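Local coordinates for precorrin-6y methylase (Rhodobacter capsulatus, PDB 3NJR), which probably transfers methyl groups from S-adenosylmethionine to precorrin-6Y during cobalamin biosynthesis, represented here by its C-terminal domain with S-adenosyl-L-homocysteine bound, at residues Ala33-Ile38 against Arg86-Glu91; Leu58-Gly63 against Arg79-Glu84; Ala125-Gly130 against Arg149-Ala154. One frame throughout, in Å; residues are numbered along the deposited sequence.

Contact 1: residues Ala33-Ile38 against Arg86-Glu91; sequences AHDGQI and RADRIE. With SAH (S-adenosyl-L-homocysteine), chain C.
The guanidinium of Arg89 has Gln37 CG and the ribose O3' of S-adenosyl-L-homocysteine over its faces, and Arg86 NH1 also lies above its plane, offset toward the rim. The CB-CG part of Gln37 lies against Arg89 NH2, its amide turned 72° from the guanidinium. Asp35 OD1 meets the edge in plane; OD2 approaches obliquely, and the carboxylate is turned 67° from the guanidinium. The salt bridge runs from NE to both carboxylate oxygens: Arg89 NE lies 2.8 Å from Asp35 OD2 and 3.3 Å from Asp35 OD1, both bonds weak. Asp35 CG sits between its backbone N and carbonyl carbon (chi1 68°), placing OD1 where Gln37 N also reaches it, at 3.0 Å, in an Asx turn. In this Rossmann-like methyltransferase domain the loop precedes helix 41-51, whereas Arg89 stands on the first turn of helix 87-99, with Arg86 at the N-cap. Gln37 and Arg89 belong to the cofactor pocket, and Arg89 NH1 comes within 2.9 Å of SAH O3', although that oxygen sits over the guanidinium face. Arg86 is held side-on, its NE and NH2 both donating to Asp88 OD2 within the guanidinium plane. Asp35 OD2 lies over one face of the Arg86 guanidinium, 4.2 Å from NH2, so the attraction there is probably electrostatic only.

Contact 2: residues Leu58-Gly63 against Arg79-Glu84; sequences LLWDIG and RAITIE. With SAH (S-adenosyl-L-homocysteine), chain C.
Strands 58-62 and 79-84 run parallel, Leu58 pairing with Arg79 and Ile62 with Ile83, and their directions differ by 18°. With helix 68-75 between them they form a beta-alpha-beta crossover, the opening unit of the Rossmann-like sheet of class I methyltransferases. Five backbone hydrogen bonds join them. Leu59 donates through N to Arg79 O and accepts Ile81 N at its O; Asp61 repeats this between Ile81 O and Ile83 N; the last bond, Gly63 N to Ile83 O at 3.0 Å, carries the ladder past the end of the first strand.

Apolar packing falls on two faces. Leu58, Trp60 and Ile62 share one with Ile81 and Ile83, where Leu58 CD1 lies 4.2 Å from Ile81 CD1, and Ile62 CG1 lies as far from Ile83 CG1. On the other, Leu59 CB meets Ala80 CB at 4.1 Å beneath helix 68-75. At the outer end, Leu58 CB sits over one face of the Arg79 guanidinium.

Among the polar groups, Arg79 NE bonds Gly56 O, while Asp61 and Thr82 lie side by side, pointing the same way, and both hydrogen-bond Ser70 OG of helix 68-75. Glu84 serves the cofactor: with CG anti to the backbone N (chi1 167°), a bend at chi2 brings its carboxylate to the ribose. Gly65 N bonds OE1 and Arg86 N bonds OE2, fixing the carboxylate from the protein side. The grip is forked: SAH O3' donates to Glu84 OE1 and SAH O2' to Glu84 OE2, each at 2.7 Å.

Contact 3: residues Ala125-Gly130 against Arg149-Ala154; sequences AVFIGG and RIVANA. With SAH (S-adenosyl-L-homocysteine), chain C.
Strands 125-128 and 149-154 lie parallel within 9°, their axes 4.8 Å apart, in a register that pairs Ala125 with Arg149 and Ile128 with Ala152. Val126 N binds Arg149 O, Val151 N returns to Val126 O, and Ile128 N donates to Val151 O; the fourth bond, Asn153 N to Ile128 O at 3.3 Å, is weak.

Phe127 reaches across to Val151 and Asn153. With CG anti to the backbone N (chi1 169°), its ring extends forward along the neighbouring strand, bringing CD1 to 3.3 Å from Val151 O, an oblique approach. Farther along, Asn153 ND2 meets the ring edge in plane, 3.5 Å from Phe127 CE1, while the amide itself is turned 67° from the ring. That amide also has weak bonds to Thr47 OG1 and Gln199 NE2. Gly129 N lies over one face of the ring, toward the rim. Phe127 and Val151 both face helix 41-51. On this same side of the sheet, at the amino end of the pair, Ala125 CB sits over one face of the Arg149 guanidinium, 4.0 Å from Arg149 NH1. NH1 itself is held by a salt bridge to Glu57 and a hydrogen bond to Leu51 O.

On the opposite side of the sheet, Ile128 and Ile150 lie side by side, with Ile128 CD1 3.6 Å from Ile150 CG2. Ile128 packs under helix 134-143 too.

Beyond Phe127, whose CE2 lies 3.9 Å from the amino N of SAH, the chain passes into Gly129 and Gly130 beside the cofactor. Strands 125-128 and 149-154, joined by helix 134-143, thus make a parallel beta-alpha-beta unit in which the loop leaving the first strand lines the S-adenosyl-L-homocysteine pocket, as in class I methyltransferases.

Along the chain, contact 2 is nested inside the loop closed by contact 1, and contact 3 follows both. The centres of contacts 2 and 3 are about 10 Å apart, because strands 58-62 and 125-128 are neighbours in one sheet; Ile62 N and Phe127 O probably bond across them. Contact 1 lies at the surface, its centre about 15 Å from that of contact 2 and 19 Å from that of contact 3. It joins contact 2 directly, since helix 87-99 follows strand 79-84 and Arg89 CB packs on Glu84 CG. All three touch S-adenosyl-L-homocysteine: the carboxyl ends of strands 58-62, 79-84 and 125-128 line the cofactor, and contact 1 adds Gln37 and Arg89.

Contact 1: residues Ala33-Ile38 against Arg86-Glu91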
loop_
_atom_site.group_PDB
_atom_site.type_symbol
_atom_site.label_atom_id
_atom_site.label_comp_id
_atom_site.label_asym_id
_atom_site.label_seq_id
_atom_site.Cartn_x
_atom_site.Cartn_y
_atom_site.Cartn_z
ATOM N N ALA A 33 6.766 -9.535 28.339
ATOM C CA ALA A 33 5.475 -9.958 28.844
ATOM C C ALA A 33 4.416 -9.072 28.186
ATOM O O ALA A 33 4.507 -7.845 28.241
ATOM C CB ALA A 33 5.446 -9.768 30.337
ATOM N N HIS A 34 3.432 -9.681 27.536
ATOM C CA HIS A 34 2.348 -8.926 26.928
ATOM C C HIS A 34 1.152 -9.840 26.861
ATOM O O HIS A 34 1.270 -11.038 27.140
ATOM C CB HIS A 34 2.722 -8.454 25.525
ATOM C CG HIS A 34 2.881 -9.569 24.540
ATOM N ND1 HIS A 34 4.086 -10.204 24.322
ATOM C CD2 HIS A 34 1.983 -10.170 23.723
ATOM C CE1 HIS A 34 3.923 -11.147 23.413
ATOM N NE2 HIS A 34 2.655 -11.150 23.036
ATOM N N ASP A 35 0.007 -9.285 26.471
ATOM C CA ASP A 35 -1.244 -10.036 26.502
ATOM C C ASP A 35 -1.900 -10.169 25.142
ATOM O O ASP A 35 -3.006 -10.688 25.043
ATOM C CB ASP A 35 -2.230 -9.425 27.519
ATOM C CG ASP A 35 -2.747 -8.027 27.108
ATOM O OD1 ASP A 35 -2.350 -7.467 26.051
ATOM O OD2 ASP A 35 -3.575 -7.486 27.877
ATOM N N GLY A 36 -1.228 -9.697 24.098
ATOM C CA GLY A 36 -1.858 -9.607 22.775
ATOM C C GLY A 36 -2.001 -8.188 22.237
ATOM O O GLY A 36 -2.178 -8.009 21.032
ATOM N N GLN A 37 -1.913 -7.182 23.112
ATOM C CA GLN A 37 -2.052 -5.780 22.695
ATOM C C GLN A 37 -0.730 -5.037 22.402
ATOM O O GLN A 37 -0.733 -3.833 22.134
ATOM C CB GLN A 37 -2.885 -5.002 23.724
ATOM C CG GLN A 37 -3.542 -3.708 23.191
ATOM C CD GLN A 37 -4.266 -3.900 21.838
ATOM O OE1 GLN A 37 -4.997 -4.884 21.632
ATOM N NE2 GLN A 37 -4.065 -2.947 20.918
ATOM N N ILE A 38 0.387 -5.757 22.429
ATOM C CA ILE A 38 1.727 -5.183 22.230
ATOM C C ILE A 38 1.851 -4.384 20.915
ATOM O O ILE A 38 1.130 -4.665 19.968
ATOM C CB ILE A 38 2.798 -6.321 22.312
ATOM C CG1 ILE A 38 4.220 -5.758 22.393
ATOM C CG2 ILE A 38 2.635 -7.319 21.167
ATOM C CD1 ILE A 38 5.247 -6.701 23.022
ATOM N N ARG A 86 -5.816 -0.622 32.733
ATOM C CA ARG A 86 -6.113 -2.024 33.043
ATOM C C ARG A 86 -5.099 -2.695 33.973
ATOM O O ARG A 86 -3.930 -2.883 33.609
ATOM C CB ARG A 86 -6.280 -2.832 31.758
ATOM C CG ARG A 86 -7.511 -2.447 30.973
ATOM C CD ARG A 86 -7.728 -3.366 29.799
ATOM N NE ARG A 86 -7.437 -4.746 30.156
ATOM C CZ ARG A 86 -7.564 -5.777 29.329
ATOM N NH1 ARG A 86 -8.000 -5.590 28.088
ATOM N NH2 ARG A 86 -7.255 -7.002 29.750
ATOM N N ALA A 87 -5.561 -3.059 35.168
ATOM C CA ALA A 87 -4.715 -3.717 36.163
ATOM C C ALA A 87 -3.963 -4.944 35.633
ATOM O O ALA A 87 -2.821 -5.196 36.039
ATOM C CB ALA A 87 -5.534 -4.093 37.376
ATOM N N ASP A 88 -4.592 -5.710 34.741
ATOM C CA ASP A 88 -3.965 -6.928 34.236
ATOM C C ASP A 88 -2.827 -6.593 33.279
ATOM O O ASP A 88 -1.822 -7.292 33.235
ATOM C CB ASP A 88 -4.983 -7.915 33.623
ATOM C CG ASP A 88 -5.470 -7.497 32.236
ATOM O OD1 ASP A 88 -5.075 -8.144 31.241
ATOM O OD2 ASP A 88 -6.246 -6.521 32.131
ATOM N N ARG A 89 -2.970 -5.500 32.544
ATOM C CA ARG A 89 -1.911 -5.057 31.636
ATOM C C ARG A 89 -0.777 -4.378 32.394
ATOM O O ARG A 89 0.400 -4.544 32.047
ATOM C CB ARG A 89 -2.468 -4.141 30.551
ATOM C CG ARG A 89 -3.481 -4.828 29.672
ATOM C CD ARG A 89 -3.688 -4.023 28.440
ATOM N NE ARG A 89 -3.999 -4.828 27.268
ATOM C CZ ARG A 89 -5.056 -4.633 26.481
ATOM N NH1 ARG A 89 -5.916 -3.652 26.737
ATOM N NH2 ARG A 89 -5.252 -5.414 25.423
ATOM N N ILE A 90 -1.143 -3.624 33.428
ATOM C CA ILE A 90 -0.175 -3.039 34.366
ATOM C C ILE A 90 0.790 -4.109 34.909
ATOM O O ILE A 90 1.990 -3.893 34.993
ATOM C CB ILE A 90 -0.910 -2.284 35.516
ATOM C CG1 ILE A 90 -1.270 -0.857 35.072
ATOM C CG2 ILE A 90 -0.114 -2.329 36.849
ATOM C CD1 ILE A 90 -0.203 0.194 35.349
ATOM N N GLU A 91 0.245 -5.270 35.233
ATOM C CA GLU A 91 1.019 -6.384 35.713
ATOM C C GLU A 91 2.114 -6.818 34.731
ATOM O O GLU A 91 3.244 -7.125 35.155
ATOM C CB GLU A 91 0.079 -7.537 35.994
ATOM C CG GLU A 91 0.604 -8.497 37.007
ATOM C CD GLU A 91 0.172 -9.928 36.699
ATOM O OE1 GLU A 91 -0.867 -10.111 36.000
ATOM O OE2 GLU A 91 0.882 -10.865 37.153
HETATM N N SAH C . 2.102 0.817 23.093
HETATM C CA SAH C . 1.489 -0.456 23.582
HETATM C CB SAH C . 0.383 -0.898 22.621
HETATM C CG SAH C . -0.989 -0.980 23.302
HETATM S SD SAH C . -2.044 0.319 22.729
HETATM C C SAH C . 2.549 -1.519 23.755
HETATM O O SAH C . 2.408 -2.472 24.521
HETATM O OXT SAH C . 3.608 -1.475 23.143
HETATM C "C5'" SAH C . -3.594 0.028 23.548
HETATM C "C4'" SAH C . -3.561 0.263 25.066
HETATM O "O4'" SAH C . -3.872 1.618 25.446
HETATM C "C3'" SAH C . -4.588 -0.622 25.765
HETATM O "O3'" SAH C . -3.918 -1.487 26.676
HETATM C "C2'" SAH C . -5.505 0.315 26.531
HETATM O "O2'" SAH C . -5.867 -0.178 27.829
HETATM C "C1'" SAH C . -4.696 1.602 26.625
HETATM N N9 SAH C . -5.592 2.786 26.807
HETATM C C8 SAH C . -6.809 2.955 26.245
HETATM N N7 SAH C . -7.375 4.124 26.630
HETATM C C5 SAH C . -6.514 4.731 27.466
HETATM C C6 SAH C . -6.480 6.004 28.231
HETATM N N6 SAH C . -7.529 6.851 28.152
HETATM N N1 SAH C . -5.391 6.287 28.996
HETATM C C2 SAH C . -4.351 5.434 29.070
HETATM N N3 SAH C . -4.318 4.263 28.397
HETATM C C4 SAH C . -5.341 3.852 27.589
#

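Contact 2: residues Leu58-Gly63 against Arg79-Glu84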
loop_
_atom_site.group_PDB
_atom_site.type_symbol
_atom_site.label_atom_id
_atom_site.label_comp_id
_atom_site.label_asym_id
_atom_site.label_seq_id
_atom_site.Cartn_x
_atom_site.Cartn_y
_atom_site.Cartn_z
ATOM N N LEU A 58 12.947 12.284 29.769
ATOM C CA LEU A 58 11.745 11.664 30.351
ATOM C C LEU A 58 10.673 11.457 29.294
ATOM O O LEU A 58 10.444 12.351 28.469
ATOM C CB LEU A 58 11.206 12.494 31.527
ATOM C CG LEU A 58 9.897 12.111 32.239
ATOM C CD1 LEU A 58 9.936 10.771 32.957
ATOM C CD2 LEU A 58 9.504 13.174 33.226
ATOM N N LEU A 59 10.021 10.289 29.334
ATOM C CA LEU A 59 8.884 9.970 28.460
ATOM C C LEU A 59 7.537 9.787 29.204
ATOM O O LEU A 59 7.437 9.035 30.190
ATOM C CB LEU A 59 9.178 8.715 27.610
ATOM C CG LEU A 59 8.068 8.200 26.664
ATOM C CD1 LEU A 59 7.929 9.030 25.393
ATOM C CD2 LEU A 59 8.212 6.735 26.326
ATOM N N TRP A 60 6.498 10.455 28.719
ATOM C CA TRP A 60 5.139 10.074 29.079
ATOM C C TRP A 60 4.693 9.090 28.023
ATOM O O TRP A 60 4.663 9.429 26.851
ATOM C CB TRP A 60 4.202 11.306 29.082
ATOM C CG TRP A 60 4.289 12.140 30.324
ATOM C CD1 TRP A 60 5.157 11.975 31.364
ATOM C CD2 TRP A 60 3.496 13.286 30.645
ATOM N NE1 TRP A 60 4.945 12.925 32.314
ATOM C CE2 TRP A 60 3.934 13.755 31.898
ATOM C CE3 TRP A 60 2.461 13.973 29.990
ATOM C CZ2 TRP A 60 3.361 14.885 32.524
ATOM C CZ3 TRP A 60 1.902 15.088 30.606
ATOM C CH2 TRP A 60 2.349 15.529 31.859
ATOM N N ASP A 61 4.364 7.873 28.428
ATOM C CA ASP A 61 3.845 6.866 27.498
ATOM C C ASP A 61 2.373 6.660 27.815
ATOM O O ASP A 61 2.027 5.946 28.756
ATOM C CB ASP A 61 4.650 5.550 27.616
ATOM C CG ASP A 61 4.064 4.377 26.781
ATOM O OD1 ASP A 61 2.994 4.532 26.105
ATOM O OD2 ASP A 61 4.682 3.268 26.808
ATOM N N ILE A 62 1.504 7.290 27.035
ATOM C CA ILE A 62 0.073 7.141 27.255
ATOM C C ILE A 62 -0.468 5.931 26.503
ATOM O O ILE A 62 -0.243 5.781 25.302
ATOM C CB ILE A 62 -0.697 8.415 26.889
ATOM C CG1 ILE A 62 -0.279 9.563 27.818
ATOM C CG2 ILE A 62 -2.206 8.167 26.977
ATOM C CD1 ILE A 62 -0.248 10.906 27.157
ATOM N N GLY A 63 -1.160 5.056 27.219
ATOM C CA GLY A 63 -1.704 3.848 26.613
ATOM C C GLY A 63 -0.688 2.730 26.645
ATOM O O GLY A 63 -0.543 1.970 25.675
ATOM N N ARG A 79 14.312 7.802 30.838
ATOM C CA ARG A 79 13.412 7.435 31.949
ATOM C C ARG A 79 11.969 7.580 31.432
ATOM O O ARG A 79 11.728 8.346 30.500
ATOM C CB ARG A 79 13.614 8.353 33.159
ATOM C CG ARG A 79 15.049 8.501 33.647
ATOM C CD ARG A 79 15.136 9.579 34.725
ATOM N NE ARG A 79 15.094 10.921 34.133
ATOM C CZ ARG A 79 14.212 11.880 34.447
ATOM N NH1 ARG A 79 13.283 11.676 35.380
ATOM N NH2 ARG A 79 14.267 13.064 33.836
ATOM N N ALA A 80 11.021 6.847 32.018
ATOM C CA ALA A 80 9.639 6.878 31.536
ATOM C C ALA A 80 8.612 6.699 32.633
ATOM O O ALA A 80 8.855 5.961 33.601
ATOM C CB ALA A 80 9.424 5.833 30.482
ATOM N N ILE A 81 7.467 7.366 32.475
ATOM C CA ILE A 81 6.259 7.062 33.248
ATOM C C ILE A 81 5.231 6.481 32.276
ATOM O O ILE A 81 4.944 7.083 31.242
ATOM C CB ILE A 81 5.674 8.323 33.936
ATOM C CG1 ILE A 81 6.643 8.856 34.987
ATOM C CG2 ILE A 81 4.327 8.015 34.575
ATOM C CD1 ILE A 81 6.450 10.295 35.308
ATOM N N THR A 82 4.671 5.327 32.618
ATOM C CA THR A 82 3.818 4.551 31.713
ATOM C C THR A 82 2.407 4.475 32.265
ATOM O O THR A 82 2.204 3.910 33.317
ATOM C CB THR A 82 4.392 3.122 31.535
ATOM O OG1 THR A 82 5.771 3.223 31.151
ATOM C CG2 THR A 82 3.625 2.327 30.480
ATOM N N ILE A 83 1.448 5.021 31.529
ATOM C CA ILE A 83 0.067 5.188 31.988
ATOM C C ILE A 83 -0.865 4.172 31.340
ATOM O O ILE A 83 -1.070 4.219 30.132
ATOM C CB ILE A 83 -0.462 6.584 31.566
ATOM C CG1 ILE A 83 0.675 7.628 31.471
ATOM C CG2 ILE A 83 -1.685 7.023 32.407
ATOM C CD1 ILE A 83 1.257 8.070 32.782
ATOM N N GLU A 84 -1.440 3.269 32.135
ATOM C CA GLU A 84 -2.375 2.239 31.638
ATOM C C GLU A 84 -3.537 1.995 32.646
ATOM O O GLU A 84 -3.281 1.825 33.856
ATOM C CB GLU A 84 -1.595 0.947 31.344
ATOM C CG GLU A 84 -2.406 -0.336 31.111
ATOM C CD GLU A 84 -3.376 -0.252 29.925
ATOM O OE1 GLU A 84 -2.933 -0.032 28.772
ATOM O OE2 GLU A 84 -4.594 -0.419 30.156
HETATM N N SAH C . 2.102 0.817 23.093
HETATM C CA SAH C . 1.489 -0.456 23.582
HETATM C CB SAH C . 0.383 -0.898 22.621
HETATM C CG SAH C . -0.989 -0.980 23.302
HETATM S SD SAH C . -2.044 0.319 22.729
HETATM C C SAH C . 2.549 -1.519 23.755
HETATM O O SAH C . 2.408 -2.472 24.521
HETATM O OXT SAH C . 3.608 -1.475 23.143
HETATM C "C5'" SAH C . -3.594 0.028 23.548
HETATM C "C4'" SAH C . -3.561 0.263 25.066
HETATM O "O4'" SAH C . -3.872 1.618 25.446
HETATM C "C3'" SAH C . -4.588 -0.622 25.765
HETATM O "O3'" SAH C . -3.918 -1.487 26.676
HETATM C "C2'" SAH C . -5.505 0.315 26.531
HETATM O "O2'" SAH C . -5.867 -0.178 27.829
HETATM C "C1'" SAH C . -4.696 1.602 26.625
HETATM N N9 SAH C . -5.592 2.786 26.807
HETATM C C8 SAH C . -6.809 2.955 26.245
HETATM N N7 SAH C . -7.375 4.124 26.630
HETATM C C5 SAH C . -6.514 4.731 27.466
HETATM C C6 SAH C . -6.480 6.004 28.231
HETATM N N6 SAH C . -7.529 6.851 28.152
HETATM N N1 SAH C . -5.391 6.287 28.996
HETATM C C2 SAH C . -4.351 5.434 29.070
HETATM N N3 SAH C . -4.318 4.263 28.397
HETATM C C4 SAH C . -5.341 3.852 27.589
#

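Contact 3: residues Ala125-Gly130 against Arg149-Ala154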
loop_
_atom_site.group_PDB
_atom_site.type_symbol
_atom_site.label_atom_id
_atom_site.label_comp_id
_atom_site.label_asym_id
_atom_site.label_seq_id
_atom_site.Cartn_x
_atom_site.Cartn_y
_atom_site.Cartn_z
ATOM N N ALA A 125 9.635 14.122 26.192
ATOM C CA ALA A 125 8.872 13.510 25.082
ATOM C C ALA A 125 7.556 12.830 25.542
ATOM O O ALA A 125 7.476 12.337 26.677
ATOM C CB ALA A 125 9.749 12.502 24.346
ATOM N N VAL A 126 6.540 12.791 24.664
ATOM C CA VAL A 126 5.273 12.059 24.938
ATOM C C VAL A 126 4.916 11.111 23.798
ATOM O O VAL A 126 5.064 11.455 22.619
ATOM C CB VAL A 126 4.052 12.976 25.039
ATOM C CG1 VAL A 126 2.855 12.219 25.632
ATOM C CG2 VAL A 126 4.340 14.245 25.796
ATOM N N PHE A 127 4.409 9.932 24.142
ATOM C CA PHE A 127 3.959 8.976 23.147
ATOM C C PHE A 127 2.537 8.622 23.443
ATOM O O PHE A 127 2.206 8.224 24.555
ATOM C CB PHE A 127 4.819 7.699 23.127
ATOM C CG PHE A 127 4.230 6.578 22.292
ATOM C CD1 PHE A 127 4.214 6.655 20.902
ATOM C CD2 PHE A 127 3.659 5.456 22.903
ATOM C CE1 PHE A 127 3.650 5.631 20.123
ATOM C CE2 PHE A 127 3.081 4.417 22.126
ATOM C CZ PHE A 127 3.094 4.506 20.728
ATOM N N ILE A 128 1.691 8.759 22.433
ATOM C CA ILE A 128 0.300 8.322 22.539
ATOM C C ILE A 128 0.069 7.137 21.617
ATOM O O ILE A 128 0.007 7.291 20.386
ATOM C CB ILE A 128 -0.708 9.437 22.184
ATOM C CG1 ILE A 128 -0.473 10.691 23.038
ATOM C CG2 ILE A 128 -2.122 8.936 22.379
ATOM C CD1 ILE A 128 0.381 11.767 22.389
ATOM N N GLY A 129 0.018 5.951 22.224
ATOM C CA GLY A 129 -0.592 4.768 21.619
ATOM C C GLY A 129 -1.961 4.595 22.277
ATOM O O GLY A 129 -2.824 3.884 21.760
ATOM N N GLY A 130 -2.159 5.262 23.420
ATOM C CA GLY A 130 -3.402 5.190 24.192
ATOM C C GLY A 130 -4.548 5.953 23.565
ATOM O O GLY A 130 -4.404 6.499 22.464
ATOM N N ARG A 149 8.633 16.819 22.479
ATOM C CA ARG A 149 8.343 16.070 21.268
ATOM C C ARG A 149 7.123 15.195 21.480
ATOM O O ARG A 149 6.970 14.608 22.542
ATOM C CB ARG A 149 9.572 15.260 20.824
ATOM C CG ARG A 149 10.894 16.060 20.957
ATOM C CD ARG A 149 12.142 15.349 20.420
ATOM N NE ARG A 149 12.445 14.100 21.113
ATOM C CZ ARG A 149 13.216 13.981 22.200
ATOM N NH1 ARG A 149 13.415 12.782 22.735
ATOM N NH2 ARG A 149 13.777 15.041 22.768
ATOM N N ILE A 150 6.246 15.135 20.471
ATOM C CA ILE A 150 5.050 14.270 20.480
ATOM C C ILE A 150 5.089 13.236 19.363
ATOM O O ILE A 150 5.461 13.555 18.233
ATOM C CB ILE A 150 3.723 15.045 20.289
ATOM C CG1 ILE A 150 3.807 16.484 20.828
ATOM C CG2 ILE A 150 2.542 14.250 20.885
ATOM C CD1 ILE A 150 3.565 16.658 22.317
ATOM N N VAL A 151 4.685 12.003 19.686
ATOM C CA VAL A 151 4.607 10.934 18.699
ATOM C C VAL A 151 3.359 10.096 18.937
ATOM O O VAL A 151 3.136 9.597 20.025
ATOM C CB VAL A 151 5.914 10.061 18.665
ATOM C CG1 VAL A 151 5.800 8.896 17.675
ATOM C CG2 VAL A 151 7.133 10.923 18.325
ATOM N N ALA A 152 2.541 9.953 17.898
ATOM C CA ALA A 152 1.290 9.203 18.001
ATOM C C ALA A 152 1.103 8.258 16.828
ATOM O O ALA A 152 1.415 8.614 15.709
ATOM C CB ALA A 152 0.132 10.158 18.077
ATOM N N ASN A 153 0.603 7.053 17.104
ATOM C CA ASN A 153 0.164 6.095 16.072
ATOM C C ASN A 153 -1.375 6.029 16.004
ATOM O O ASN A 153 -2.044 6.014 17.016
ATOM C CB ASN A 153 0.740 4.701 16.330
ATOM C CG ASN A 153 2.271 4.699 16.459
ATOM O OD1 ASN A 153 2.972 5.476 15.808
ATOM N ND2 ASN A 153 2.787 3.814 17.303
ATOM N N ALA A 154 -1.931 6.004 14.804
ATOM C CA ALA A 154 -3.377 5.879 14.621
ATOM C C ALA A 154 -3.703 4.663 13.753
ATOM O O ALA A 154 -3.061 4.440 12.732
ATOM C CB ALA A 154 -3.916 7.131 13.978
HETATM N N SAH C . 2.102 0.817 23.093
HETATM C CA SAH C . 1.489 -0.456 23.582
HETATM C CB SAH C . 0.383 -0.898 22.621
HETATM C CG SAH C . -0.989 -0.980 23.302
HETATM S SD SAH C . -2.044 0.319 22.729
HETATM C C SAH C . 2.549 -1.519 23.755
HETATM O O SAH C . 2.408 -2.472 24.521
HETATM O OXT SAH C . 3.608 -1.475 23.143
HETATM C "C5'" SAH C . -3.594 0.028 23.548
HETATM C "C4'" SAH C . -3.561 0.263 25.066
HETATM O "O4'" SAH C . -3.872 1.618 25.446
HETATM C "C3'" SAH C . -4.588 -0.622 25.765
HETATM O "O3'" SAH C . -3.918 -1.487 26.676
HETATM C "C2'" SAH C . -5.505 0.315 26.531
HETATM O "O2'" SAH C . -5.867 -0.178 27.829
HETATM C "C1'" SAH C . -4.696 1.602 26.625
HETATM N N9 SAH C . -5.592 2.786 26.807
HETATM C C8 SAH C . -6.809 2.955 26.245
HETATM N N7 SAH C . -7.375 4.124 26.630
HETATM C C5 SAH C . -6.514 4.731 27.466
HETATM C C6 SAH C . -6.480 6.004 28.231
HETATM N N6 SAH C . -7.529 6.851 28.152
HETATM N N1 SAH C . -5.391 6.287 28.996
HETATM C C2 SAH C . -4.351 5.434 29.070
HETATM N N3 SAH C . -4.318 4.263 28.397
HETATM C C4 SAH C . -5.341 3.852 27.589
#